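Local coordinates for vibralactone Cyclase (Boreostereum vibrans, PDB 6KD0), which probably catalyses, as an alpha/beta-hydrolase-fold enzyme, the cyclization that forms the fused bicyclic beta-lactone of vibralactone, at residues G180-L184 with Q204-P210; P261-H267 with L288-A292; L50-L54 with M315-S319; I121-L125 with I331-S335; L35-R39 with W106-N110. The contacts are given in a common frame with arbitrary orientation. Numbering follows the deposited sequence.

Contact 1: residues G180-L184 with Q204-P210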
# COMPACT_ATOMS: atom_id res chain seq x y z
N GLY A 180 -1.57 -2.42 -0.66
CA GLY A 180 -2.60 -1.93 0.24
C GLY A 180 -3.77 -2.91 0.32
O GLY A 180 -4.32 -3.16 1.39
N ASN A 181 -4.14 -3.47 -0.83
CA ASN A 181 -5.16 -4.52 -0.88
C ASN A 181 -4.77 -5.70 0.00
O ASN A 181 -5.57 -6.19 0.82
CB ASN A 181 -5.34 -4.90 -2.35
CG ASN A 181 -6.05 -6.23 -2.55
OD1 ASN A 181 -5.42 -7.28 -2.50
ND2 ASN A 181 -7.35 -6.18 -2.79
N LEU A 182 -3.53 -6.18 -0.14
CA LEU A 182 -3.09 -7.31 0.68
C LEU A 182 -3.08 -6.93 2.16
O LEU A 182 -3.39 -7.76 3.02
CB LEU A 182 -1.71 -7.79 0.24
CG LEU A 182 -1.61 -8.31 -1.21
CD1 LEU A 182 -0.22 -8.83 -1.52
CD2 LEU A 182 -2.67 -9.38 -1.51
N SER A 183 -2.75 -5.67 2.47
CA SER A 183 -2.75 -5.28 3.88
C SER A 183 -4.17 -5.17 4.43
O SER A 183 -4.38 -5.40 5.62
CB SER A 183 -1.98 -3.97 4.08
OG SER A 183 -2.75 -2.89 3.63
N LEU A 184 -5.15 -4.80 3.58
CA LEU A 184 -6.55 -4.78 4.02
C LEU A 184 -6.99 -6.18 4.42
O LEU A 184 -7.64 -6.38 5.47
CB LEU A 184 -7.45 -4.23 2.90
CG LEU A 184 -7.29 -2.75 2.52
CD1 LEU A 184 -8.24 -2.36 1.39
CD2 LEU A 184 -7.47 -1.83 3.74
N GLN A 204 -3.63 1.66 10.39
CA GLN A 204 -3.46 1.19 9.03
C GLN A 204 -3.49 2.36 8.05
O GLN A 204 -4.37 3.21 8.13
CB GLN A 204 -4.54 0.19 8.65
CG GLN A 204 -4.48 -0.21 7.19
CD GLN A 204 -5.20 -1.50 6.96
OE1 GLN A 204 -6.23 -1.76 7.57
NE2 GLN A 204 -4.65 -2.34 6.09
N LEU A 205 -2.54 2.37 7.12
CA LEU A 205 -2.50 3.36 6.05
C LEU A 205 -2.54 2.63 4.72
O LEU A 205 -1.79 1.67 4.53
CB LEU A 205 -1.23 4.21 6.13
CG LEU A 205 -1.14 5.39 5.14
CD1 LEU A 205 -0.38 6.54 5.77
CD2 LEU A 205 -0.48 4.99 3.82
N VAL A 206 -3.40 3.08 3.80
CA VAL A 206 -3.36 2.51 2.46
C VAL A 206 -3.43 3.62 1.42
O VAL A 206 -4.00 4.69 1.65
CB VAL A 206 -4.49 1.46 2.22
CG1 VAL A 206 -4.34 0.29 3.18
CG2 VAL A 206 -5.85 2.10 2.35
N GLN A 207 -2.83 3.35 0.27
CA GLN A 207 -2.86 4.28 -0.85
C GLN A 207 -3.52 3.59 -2.03
O GLN A 207 -3.02 2.56 -2.49
CB GLN A 207 -1.45 4.75 -1.22
CG GLN A 207 -0.61 5.25 -0.05
CD GLN A 207 0.88 5.36 -0.38
OE1 GLN A 207 1.44 4.49 -1.04
NE2 GLN A 207 1.52 6.43 0.09
N TYR A 208 -4.63 4.15 -2.50
CA TYR A 208 -5.36 3.77 -3.71
C TYR A 208 -5.38 2.26 -3.98
O TYR A 208 -4.96 1.83 -5.05
CB TYR A 208 -4.78 4.54 -4.93
CG TYR A 208 -3.26 4.69 -5.02
CD1 TYR A 208 -2.47 3.66 -5.52
CD2 TYR A 208 -2.61 5.87 -4.64
CE1 TYR A 208 -1.09 3.78 -5.62
CE2 TYR A 208 -1.22 6.00 -4.73
CZ TYR A 208 -0.47 4.95 -5.23
OH TYR A 208 0.91 5.03 -5.34
N PRO A 209 -5.88 1.43 -3.05
CA PRO A 209 -5.88 -0.05 -3.26
C PRO A 209 -7.05 -0.51 -4.10
O PRO A 209 -8.13 0.10 -4.07
CB PRO A 209 -6.02 -0.60 -1.82
CG PRO A 209 -6.87 0.47 -1.14
CD PRO A 209 -6.32 1.79 -1.68
N PRO A 210 -6.91 -1.63 -4.83
CA PRO A 210 -8.10 -2.37 -5.26
C PRO A 210 -8.74 -2.98 -4.02
O PRO A 210 -8.06 -3.30 -3.04
CB PRO A 210 -7.55 -3.44 -6.21
CG PRO A 210 -6.10 -3.62 -5.79
CD PRO A 210 -5.65 -2.33 -5.15
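Gln204 opens the contact from strand 204-207, its extended side chain reaching helix 180-184, where NE2 gives a weak hydrogen bond to Ser183 OG (3.2 Å). Ser183 OG donates in turn to Gly180 O (2.7 Å), as buried helical serines often do. Leu205 and Gln207 point away, as strand alternation requires, while Val206 turns its CG1 onto Leu184 CD2 (3.8 Å). Gly180 lies opposite, its CA 5.0 Å from Val206 CA; a beta carbon there would sit within 3.5 Å of Val206 CB and Pro209 CB, so glycine permits the close approach. Past Tyr208, Pro209 lays CB against Asn181 N (3.6 Å), and Pro210 O accepts a hydrogen bond from Asn181 ND2 (3.0 Å), tying loop to helix. The axes of helix 180-184 and strand 204-207 run roughly antiparallel, at 146°, in the beta-alpha-beta unit of strand 171-176, helix 178-192 and strand 203-207, the helix following the probable nucleophile elbow; strand 273-278 flanks strand 203-207, and helix 321-338 covers Leu205 and Gln207.

Contact 2: residues P261-H267 with L288-A292; sequences PLLFPSH and LLYHA
Tyr290 lays its ring beside Pro261, Leu262 and His267, joining a helix of the alpha/beta-hydrolase fold, 284-296, to the loop that precedes strand 273-278. Residues 288-292 are regular alpha-helix, whereas 261-263 form a short 3-10 turn and the chain then loops out through Pro265 before His267 brings it back. The nearest backbones are Leu262 and Tyr290, with CA atoms 5.8 Å apart. Tyr290 is t at chi1, which carries its ring to the loop: CE2 lies 3.9 Å from Pro261 O, near the ring plane, and 4.1 Å from His267 CE1, the two rings meeting obliquely with centroids 5.5 Å apart and planes at 68°. Leu262 (t, p) fills the space beside the helix, CD1 3.6 Å from Tyr290 CA and CD2 3.9 Å from Leu289 CD2; a branched aliphatic chain suits this buried site. Histidine can bond through both ring nitrogens: His267 ND1 pairs with His188 of helix 178-192, and His267 NE2 donates to Leu262 O at 2.9 Å, closing the loop upon itself.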
# COMPACT_ATOMS: atom_id res chain seq x y z
N PRO A 261 -11.23 -7.70 -0.29
CA PRO A 261 -11.40 -7.34 1.13
C PRO A 261 -12.67 -6.56 1.42
O PRO A 261 -13.11 -6.54 2.58
CB PRO A 261 -10.15 -6.51 1.44
CG PRO A 261 -9.67 -6.03 0.09
CD PRO A 261 -9.97 -7.16 -0.84
N LEU A 262 -13.25 -5.89 0.42
CA LEU A 262 -14.56 -5.26 0.57
C LEU A 262 -15.60 -6.22 1.12
O LEU A 262 -16.54 -5.80 1.82
CB LEU A 262 -15.04 -4.72 -0.79
CG LEU A 262 -16.29 -3.84 -0.81
CD1 LEU A 262 -15.93 -2.43 -0.31
CD2 LEU A 262 -16.87 -3.78 -2.21
N LEU A 263 -15.46 -7.52 0.83
CA LEU A 263 -16.48 -8.53 1.08
C LEU A 263 -16.30 -9.31 2.39
O LEU A 263 -17.01 -10.29 2.61
CB LEU A 263 -16.52 -9.52 -0.09
CG LEU A 263 -16.72 -8.86 -1.47
CD1 LEU A 263 -16.79 -9.90 -2.58
CD2 LEU A 263 -17.98 -7.98 -1.47
N PHE A 264 -15.36 -8.92 3.25
CA PHE A 264 -15.36 -9.48 4.59
C PHE A 264 -16.72 -9.25 5.24
O PHE A 264 -17.30 -8.17 5.10
CB PHE A 264 -14.26 -8.87 5.47
CG PHE A 264 -12.93 -9.53 5.30
CD1 PHE A 264 -12.63 -10.70 5.96
CD2 PHE A 264 -11.98 -8.98 4.44
CE1 PHE A 264 -11.41 -11.32 5.81
CE2 PHE A 264 -10.75 -9.60 4.27
CZ PHE A 264 -10.47 -10.77 4.95
N PRO A 265 -17.26 -10.25 5.94
CA PRO A 265 -18.58 -10.09 6.57
C PRO A 265 -18.66 -8.90 7.52
O PRO A 265 -19.72 -8.28 7.63
CB PRO A 265 -18.78 -11.41 7.32
CG PRO A 265 -17.90 -12.39 6.60
CD PRO A 265 -16.73 -11.62 6.09
N SER A 266 -17.57 -8.56 8.19
CA SER A 266 -17.58 -7.45 9.12
C SER A 266 -16.34 -6.59 8.96
O SER A 266 -15.22 -7.11 8.84
CB SER A 266 -17.67 -7.95 10.55
OG SER A 266 -17.45 -6.88 11.44
N HIS A 267 -16.55 -5.27 8.96
CA HIS A 267 -15.46 -4.31 8.98
C HIS A 267 -15.37 -3.59 10.32
O HIS A 267 -14.67 -2.58 10.41
CB HIS A 267 -15.61 -3.28 7.86
CG HIS A 267 -15.66 -3.88 6.49
ND1 HIS A 267 -14.60 -4.59 5.96
CD2 HIS A 267 -16.64 -3.90 5.56
CE1 HIS A 267 -14.93 -5.02 4.75
NE2 HIS A 267 -16.16 -4.62 4.49
N LEU A 288 -13.03 4.37 -2.37
CA LEU A 288 -13.92 5.25 -1.61
C LEU A 288 -15.06 4.47 -0.96
O LEU A 288 -15.45 4.74 0.18
CB LEU A 288 -14.47 6.34 -2.53
CG LEU A 288 -13.44 7.32 -3.10
CD1 LEU A 288 -14.14 8.37 -3.96
CD2 LEU A 288 -12.66 7.97 -1.98
N LEU A 289 -15.56 3.45 -1.65
CA LEU A 289 -16.60 2.61 -1.09
C LEU A 289 -16.09 1.84 0.12
O LEU A 289 -16.77 1.78 1.16
CB LEU A 289 -17.11 1.65 -2.16
CG LEU A 289 -18.11 0.59 -1.72
CD1 LEU A 289 -19.36 1.28 -1.19
CD2 LEU A 289 -18.42 -0.30 -2.92
N TYR A 290 -14.89 1.24 -0.00
CA TYR A 290 -14.31 0.51 1.12
C TYR A 290 -14.15 1.43 2.33
O TYR A 290 -14.51 1.07 3.46
CB TYR A 290 -12.96 -0.11 0.72
CG TYR A 290 -12.29 -0.86 1.87
CD1 TYR A 290 -11.50 -0.19 2.82
CD2 TYR A 290 -12.47 -2.23 2.02
CE1 TYR A 290 -10.92 -0.86 3.87
CE2 TYR A 290 -11.89 -2.92 3.07
CZ TYR A 290 -11.12 -2.23 3.99
OH TYR A 290 -10.55 -2.91 5.03
N HIS A 291 -13.66 2.65 2.09
CA HIS A 291 -13.52 3.61 3.16
C HIS A 291 -14.86 3.97 3.80
O HIS A 291 -14.96 4.11 5.03
CB HIS A 291 -12.83 4.86 2.62
CG HIS A 291 -12.90 6.02 3.55
ND1 HIS A 291 -13.84 7.03 3.40
CD2 HIS A 291 -12.15 6.36 4.62
CE1 HIS A 291 -13.66 7.93 4.34
NE2 HIS A 291 -12.63 7.56 5.09
N ALA A 292 -15.90 4.13 2.98
CA ALA A 292 -17.23 4.45 3.49
C ALA A 292 -17.74 3.32 4.38
O ALA A 292 -18.30 3.57 5.46
CB ALA A 292 -18.19 4.70 2.33

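Contact 3: residues L50-L54 with M315-S319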
# COMPACT_ATOMS: atom_id res chain seq x y z
N LEU A 50 13.46 6.99 -9.31
CA LEU A 50 13.01 7.35 -7.97
C LEU A 50 14.20 7.45 -7.01
O LEU A 50 14.33 8.43 -6.26
CB LEU A 50 12.02 6.29 -7.46
CG LEU A 50 10.83 6.68 -6.58
CD1 LEU A 50 10.53 5.58 -5.55
CD2 LEU A 50 10.97 8.05 -5.93
N ASN A 51 15.09 6.47 -7.06
CA ASN A 51 16.23 6.47 -6.15
C ASN A 51 17.17 7.61 -6.45
O ASN A 51 17.70 8.23 -5.53
CB ASN A 51 16.96 5.14 -6.22
CG ASN A 51 16.21 4.06 -5.52
OD1 ASN A 51 15.17 4.33 -4.92
ND2 ASN A 51 16.71 2.84 -5.59
N LYS A 52 17.38 7.92 -7.73
CA LYS A 52 18.22 9.07 -8.07
C LYS A 52 17.63 10.35 -7.48
O LYS A 52 18.37 11.20 -6.96
CB LYS A 52 18.38 9.18 -9.58
CG LYS A 52 19.14 10.41 -10.03
CD LYS A 52 19.36 10.35 -11.55
CE LYS A 52 19.95 11.64 -12.07
NZ LYS A 52 20.23 11.61 -13.54
N PHE A 53 16.31 10.50 -7.53
CA PHE A 53 15.72 11.71 -6.96
C PHE A 53 15.82 11.74 -5.44
O PHE A 53 16.04 12.80 -4.83
CB PHE A 53 14.26 11.88 -7.39
CG PHE A 53 13.57 13.04 -6.70
CD1 PHE A 53 13.73 14.33 -7.18
CD2 PHE A 53 12.81 12.84 -5.55
CE1 PHE A 53 13.11 15.40 -6.54
CE2 PHE A 53 12.20 13.91 -4.91
CZ PHE A 53 12.36 15.19 -5.42
N LEU A 54 15.64 10.59 -4.80
CA LEU A 54 15.59 10.54 -3.34
C LEU A 54 16.97 10.52 -2.70
O LEU A 54 17.07 10.83 -1.51
CB LEU A 54 14.83 9.29 -2.89
CG LEU A 54 13.43 9.36 -2.29
CD1 LEU A 54 12.70 10.64 -2.58
CD2 LEU A 54 12.63 8.12 -2.73
N MET A 315 5.00 7.82 -7.45
CA MET A 315 6.11 6.89 -7.63
C MET A 315 6.80 7.08 -8.97
O MET A 315 7.99 6.80 -9.10
CB MET A 315 5.63 5.44 -7.54
CG MET A 315 5.02 5.07 -6.20
SD MET A 315 6.18 5.18 -4.82
CE MET A 315 7.26 3.80 -5.20
N LEU A 316 6.06 7.55 -9.96
CA LEU A 316 6.62 7.77 -11.28
C LEU A 316 7.07 9.20 -11.50
O LEU A 316 7.89 9.44 -12.40
CB LEU A 316 5.61 7.37 -12.35
CG LEU A 316 5.68 5.88 -12.71
CD1 LEU A 316 5.04 4.98 -11.61
CD2 LEU A 316 5.05 5.63 -14.05
N PHE A 317 6.57 10.16 -10.72
CA PHE A 317 6.88 11.57 -10.94
C PHE A 317 7.22 12.25 -9.63
O PHE A 317 6.73 13.34 -9.34
CB PHE A 317 5.71 12.26 -11.63
CG PHE A 317 5.29 11.60 -12.92
CD1 PHE A 317 6.01 11.81 -14.08
CD2 PHE A 317 4.20 10.75 -12.95
CE1 PHE A 317 5.64 11.19 -15.27
CE2 PHE A 317 3.81 10.13 -14.14
CZ PHE A 317 4.54 10.35 -15.30
N ARG A 318 8.06 11.61 -8.80
CA ARG A 318 8.31 12.14 -7.46
C ARG A 318 8.88 13.56 -7.49
O ARG A 318 8.72 14.29 -6.51
CB ARG A 318 9.26 11.21 -6.69
CG ARG A 318 9.44 11.59 -5.21
CD ARG A 318 8.11 11.50 -4.45
NE ARG A 318 7.75 10.08 -4.33
CZ ARG A 318 8.15 9.29 -3.34
NH1 ARG A 318 8.89 9.79 -2.35
NH2 ARG A 318 7.82 8.00 -3.34
N SER A 319 9.50 13.98 -8.59
CA SER A 319 10.09 15.32 -8.61
C SER A 319 9.02 16.40 -8.69
O SER A 319 9.32 17.57 -8.42
CB SER A 319 11.07 15.44 -9.77
OG SER A 319 10.41 15.31 -11.02
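This is a largely apolar contact between the C-terminal end of helix 35-54 and short helix 313-316 with the turn after it, just past the histidine of the probable catalytic triad. No polar bond links the two segments; the aliphatic part of an arginine does much of the packing. Leu50 meets Met315 and Arg318, three residues apart: CD1 lies 3.7 Å from Met315 CE and CD2 3.7 Å from Arg318 CB, with CD2 also over one face of the guanidinium. Phe317, the first residue to leave helical angles, points away, whereas the next residue, Arg318, points toward helix 35-54. Arg318 CG rests 3.6 Å from Phe53 CD2, and Leu54 CD1 comes within 3.9 Å of Arg318 NH1. Phe53 offers its ring face to the backbone, where Ser319 CA forms a CH-pi contact, 4.0 Å from the ring centroid. Arginine suits this place because its long chain packs against leucine and phenylalanine while its charged end is satisfied beyond them: NE bonds to His314 O, and NH2 makes a salt bridge to Asp117. Helix 115-125, which carries Asp117, also takes Leu54 through Tyr116 and Ile120, while Met315 rests on Trp42 of helix 35-54.

Contact 4: residues I121-L125 with I331-S335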
# COMPACT_ATOMS: atom_id res chain seq x y z
N ILE A 121 11.91 7.14 6.18
CA ILE A 121 10.81 7.19 7.13
C ILE A 121 11.27 6.68 8.48
O ILE A 121 10.93 7.25 9.53
CB ILE A 121 9.59 6.40 6.60
CG1 ILE A 121 8.82 7.23 5.57
CG2 ILE A 121 8.68 5.97 7.76
CD1 ILE A 121 7.77 6.46 4.80
N CYS A 122 12.07 5.61 8.49
CA CYS A 122 12.53 5.05 9.75
C CYS A 122 13.33 6.09 10.53
O CYS A 122 13.19 6.18 11.76
CB CYS A 122 13.31 3.76 9.52
SG CYS A 122 15.11 3.85 9.40
N ASP A 123 14.09 6.94 9.84
CA ASP A 123 14.82 7.99 10.53
C ASP A 123 13.89 9.13 10.93
O ASP A 123 13.98 9.66 12.05
CB ASP A 123 15.96 8.49 9.65
CG ASP A 123 16.67 9.71 10.19
OD1 ASP A 123 17.32 9.60 11.25
OD2 ASP A 123 16.57 10.78 9.55
N LYS A 124 12.95 9.49 10.04
CA LYS A 124 12.11 10.65 10.31
C LYS A 124 11.16 10.38 11.46
O LYS A 124 10.95 11.25 12.31
CB LYS A 124 11.34 11.04 9.05
CG LYS A 124 10.22 12.06 9.29
CD LYS A 124 10.47 13.34 8.53
CE LYS A 124 9.51 14.44 8.99
NZ LYS A 124 10.24 15.52 9.72
N LEU A 125 10.59 9.18 11.52
CA LEU A 125 9.55 8.87 12.50
C LEU A 125 10.10 8.18 13.74
O LEU A 125 9.36 8.04 14.73
CB LEU A 125 8.49 7.97 11.86
CG LEU A 125 7.29 8.68 11.25
CD1 LEU A 125 7.70 9.94 10.52
CD2 LEU A 125 6.54 7.74 10.33
N ILE A 331 3.60 10.37 5.19
CA ILE A 331 4.36 10.34 6.43
C ILE A 331 3.58 10.98 7.57
O ILE A 331 3.63 10.50 8.71
CB ILE A 331 5.73 11.00 6.21
CG1 ILE A 331 6.57 10.16 5.24
CG2 ILE A 331 6.44 11.19 7.54
CD1 ILE A 331 7.86 10.83 4.81
N GLU A 332 2.81 12.03 7.28
CA GLU A 332 1.96 12.67 8.29
C GLU A 332 0.84 11.74 8.74
O GLU A 332 0.47 11.74 9.92
CB GLU A 332 1.35 13.97 7.74
CG GLU A 332 2.23 15.20 7.85
CD GLU A 332 1.63 16.40 7.11
OE1 GLU A 332 2.37 17.40 6.89
OE2 GLU A 332 0.42 16.35 6.76
N GLY A 333 0.27 10.96 7.82
CA GLY A 333 -0.74 9.99 8.22
C GLY A 333 -0.15 8.89 9.08
O GLY A 333 -0.75 8.46 10.07
N MET A 334 1.04 8.42 8.72
CA MET A 334 1.76 7.51 9.61
C MET A 334 1.95 8.12 11.00
O MET A 334 1.77 7.45 12.02
CB MET A 334 3.12 7.14 9.02
CG MET A 334 3.00 6.29 7.75
SD MET A 334 4.59 5.91 7.01
CE MET A 334 4.05 4.69 5.79
N SER A 335 2.38 9.38 11.05
CA SER A 335 2.60 10.03 12.33
C SER A 335 1.31 10.11 13.13
O SER A 335 1.33 9.91 14.35
CB SER A 335 3.19 11.43 12.13
OG SER A 335 4.58 11.31 11.95
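Ile121 starts the interface with its extended CG1-CD1 arm. Its CG1 meets Ile331 CG1 at 3.7 Å and its CD1 lies 3.9 Å from Met334 SD, so a beta-branched chain and a flexible thioether fill the buried end together. Cys122 and Asp123 are on the other side of the turn, where Asp123 forms a salt bridge with Arg63. The short helical segments cross at -50°, with axes 11.3 Å apart, a spacing that bulky aliphatic side chains bridge. In the three-layer alpha/beta-hydrolase fold, helices 115-125 and 321-338 pack on the central sheet: Ile121 and Met334 both touch Leu98 of strand 97-101. Lys124 stands at the exposed border, its CG 4.3 Å from Ile331 CG2, an aliphatic stem that can shield the isoleucine while the amine stays near solvent. One residue on, Leu125 inserts between Ile331, Met334 and Ser335: CD1 approaches Ile331 CG2 (3.5 Å) and Ser335 OG (3.7 Å), and CD2 reaches Met334 CB at 3.7 Å.

Contact 5: residues L35-R39 with W106-N110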
# COMPACT_ATOMS: atom_id res chain seq x y z
N LEU A 35 3.99 -8.74 -19.50
CA LEU A 35 4.38 -8.69 -18.09
C LEU A 35 5.88 -8.48 -17.92
O LEU A 35 6.32 -7.69 -17.07
CB LEU A 35 3.95 -9.97 -17.37
CG LEU A 35 4.25 -9.98 -15.87
CD1 LEU A 35 3.75 -8.71 -15.17
CD2 LEU A 35 3.64 -11.20 -15.25
N GLU A 36 6.70 -9.17 -18.73
CA GLU A 36 8.15 -9.03 -18.58
C GLU A 36 8.60 -7.60 -18.85
O GLU A 36 9.50 -7.11 -18.17
CB GLU A 36 8.89 -10.00 -19.49
CG GLU A 36 8.72 -9.76 -20.97
CD GLU A 36 7.62 -10.61 -21.58
OE1 GLU A 36 7.65 -10.79 -22.83
OE2 GLU A 36 6.71 -11.07 -20.83
N ALA A 37 7.95 -6.91 -19.79
CA ALA A 37 8.31 -5.52 -20.06
C ALA A 37 7.89 -4.61 -18.91
O ALA A 37 8.58 -3.63 -18.61
CB ALA A 37 7.69 -5.05 -21.37
N ARG A 38 6.78 -4.92 -18.24
CA ARG A 38 6.36 -4.10 -17.10
C ARG A 38 7.29 -4.29 -15.90
O ARG A 38 7.70 -3.32 -15.24
CB ARG A 38 4.91 -4.45 -16.74
CG ARG A 38 3.91 -4.04 -17.81
CD ARG A 38 2.58 -4.81 -17.70
NE ARG A 38 1.67 -4.48 -18.80
CZ ARG A 38 0.87 -3.41 -18.83
NH1 ARG A 38 0.85 -2.54 -17.81
NH2 ARG A 38 0.08 -3.21 -19.88
N ARG A 39 7.65 -5.54 -15.61
CA ARG A 39 8.65 -5.81 -14.57
C ARG A 39 9.97 -5.11 -14.90
O ARG A 39 10.58 -4.47 -14.03
CB ARG A 39 8.85 -7.31 -14.42
CG ARG A 39 7.65 -8.01 -13.80
CD ARG A 39 7.75 -9.55 -13.84
NE ARG A 39 6.74 -10.16 -12.98
CZ ARG A 39 6.40 -11.45 -12.97
NH1 ARG A 39 7.00 -12.31 -13.78
NH2 ARG A 39 5.46 -11.87 -12.12
N TRP A 106 -0.04 -6.99 -7.83
CA TRP A 106 0.18 -8.37 -7.36
C TRP A 106 1.21 -9.14 -8.19
O TRP A 106 1.63 -10.23 -7.78
CB TRP A 106 -1.11 -9.19 -7.31
CG TRP A 106 -2.20 -8.59 -6.49
CD1 TRP A 106 -2.18 -8.35 -5.13
CD2 TRP A 106 -3.49 -8.17 -6.96
NE1 TRP A 106 -3.39 -7.78 -4.74
CE2 TRP A 106 -4.20 -7.68 -5.84
CE3 TRP A 106 -4.11 -8.16 -8.22
CZ2 TRP A 106 -5.50 -7.17 -5.94
CZ3 TRP A 106 -5.40 -7.66 -8.32
CH2 TRP A 106 -6.08 -7.17 -7.18
N ALA A 107 1.63 -8.57 -9.33
CA ALA A 107 2.46 -9.26 -10.31
C ALA A 107 3.87 -8.70 -10.42
O ALA A 107 4.70 -9.29 -11.11
CB ALA A 107 1.79 -9.21 -11.69
N ILE A 108 4.16 -7.57 -9.77
CA ILE A 108 5.44 -6.89 -9.91
C ILE A 108 5.93 -6.49 -8.52
O ILE A 108 5.12 -6.14 -7.65
CB ILE A 108 5.29 -5.64 -10.80
CG1 ILE A 108 4.68 -5.99 -12.15
CG2 ILE A 108 6.62 -4.88 -10.92
CD1 ILE A 108 4.14 -4.76 -12.92
N GLY A 109 7.24 -6.57 -8.31
CA GLY A 109 7.89 -5.75 -7.30
C GLY A 109 8.49 -6.56 -6.17
O GLY A 109 8.33 -7.78 -6.07
N ASN A 110 9.19 -5.83 -5.31
CA ASN A 110 9.89 -6.35 -4.14
C ASN A 110 10.25 -5.14 -3.28
O ASN A 110 9.81 -4.03 -3.55
CB ASN A 110 11.10 -7.21 -4.55
CG ASN A 110 12.26 -6.41 -5.15
OD1 ASN A 110 12.21 -5.19 -5.32
ND2 ASN A 110 13.35 -7.13 -5.46
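Arg39 secures the contact by a two-pronged grip on one carbonyl: NE and NH2 each donate a hydrogen bond to Ala107 O, both 2.9 Å, with the oxygen near the guanidinium plane. Arginine suits the task because these two donors lie side by side on one edge, and NH2 also forms a salt bridge to Glu139. The alkyl stem of Arg39 packs too, CG standing 4.0 Å from Ile108 CG1. Arg38 brings its CB to 3.9 Å from Ile108 CD1 but leads its charged end away, to Pro33 O and Glu241. A turn before Arg39, Leu35 CD1 touches Ala107 CB (4.0 Å) and Ile108 CG1 (4.2 Å); the small alanine leaves space. The contact fixes the start of helix 35-54 to the loop after strand 97-101, whose HCGG sequence resembles the HGG(G) motif that supplies the oxyanion hole in related hydrolases. Because the polar bonds end on a main-chain oxygen, they hold the backbone at Ala107, while Ala107 and Ile108 supply the apolar surface that the helix covers.

In the fold
Contact 1 lies near the chain's centre, on the beta-alpha-beta unit that includes strand 203-207 of the eight-stranded sheet, and it touches each of the other four. Contact 2 is about 11 Å away, centre to centre, and Leu184 meets both Pro261 and Tyr290; contact 5 joins through Trp106 and Asn181. Contacts 3 and 5 share helix 35-54, their centres about 18 Å apart. Along the chain contact 5 closes before contacts 1, 2 and 4 open, and contact 1 before contact 2; both are nested within contacts 3 and 4, which cross. Contact 3 thus joins helix 35-54 to the region after strand 309-310, and contact 4 seats helix 321-338 beside helix 115-125 on the alpha/beta-hydrolase sheet.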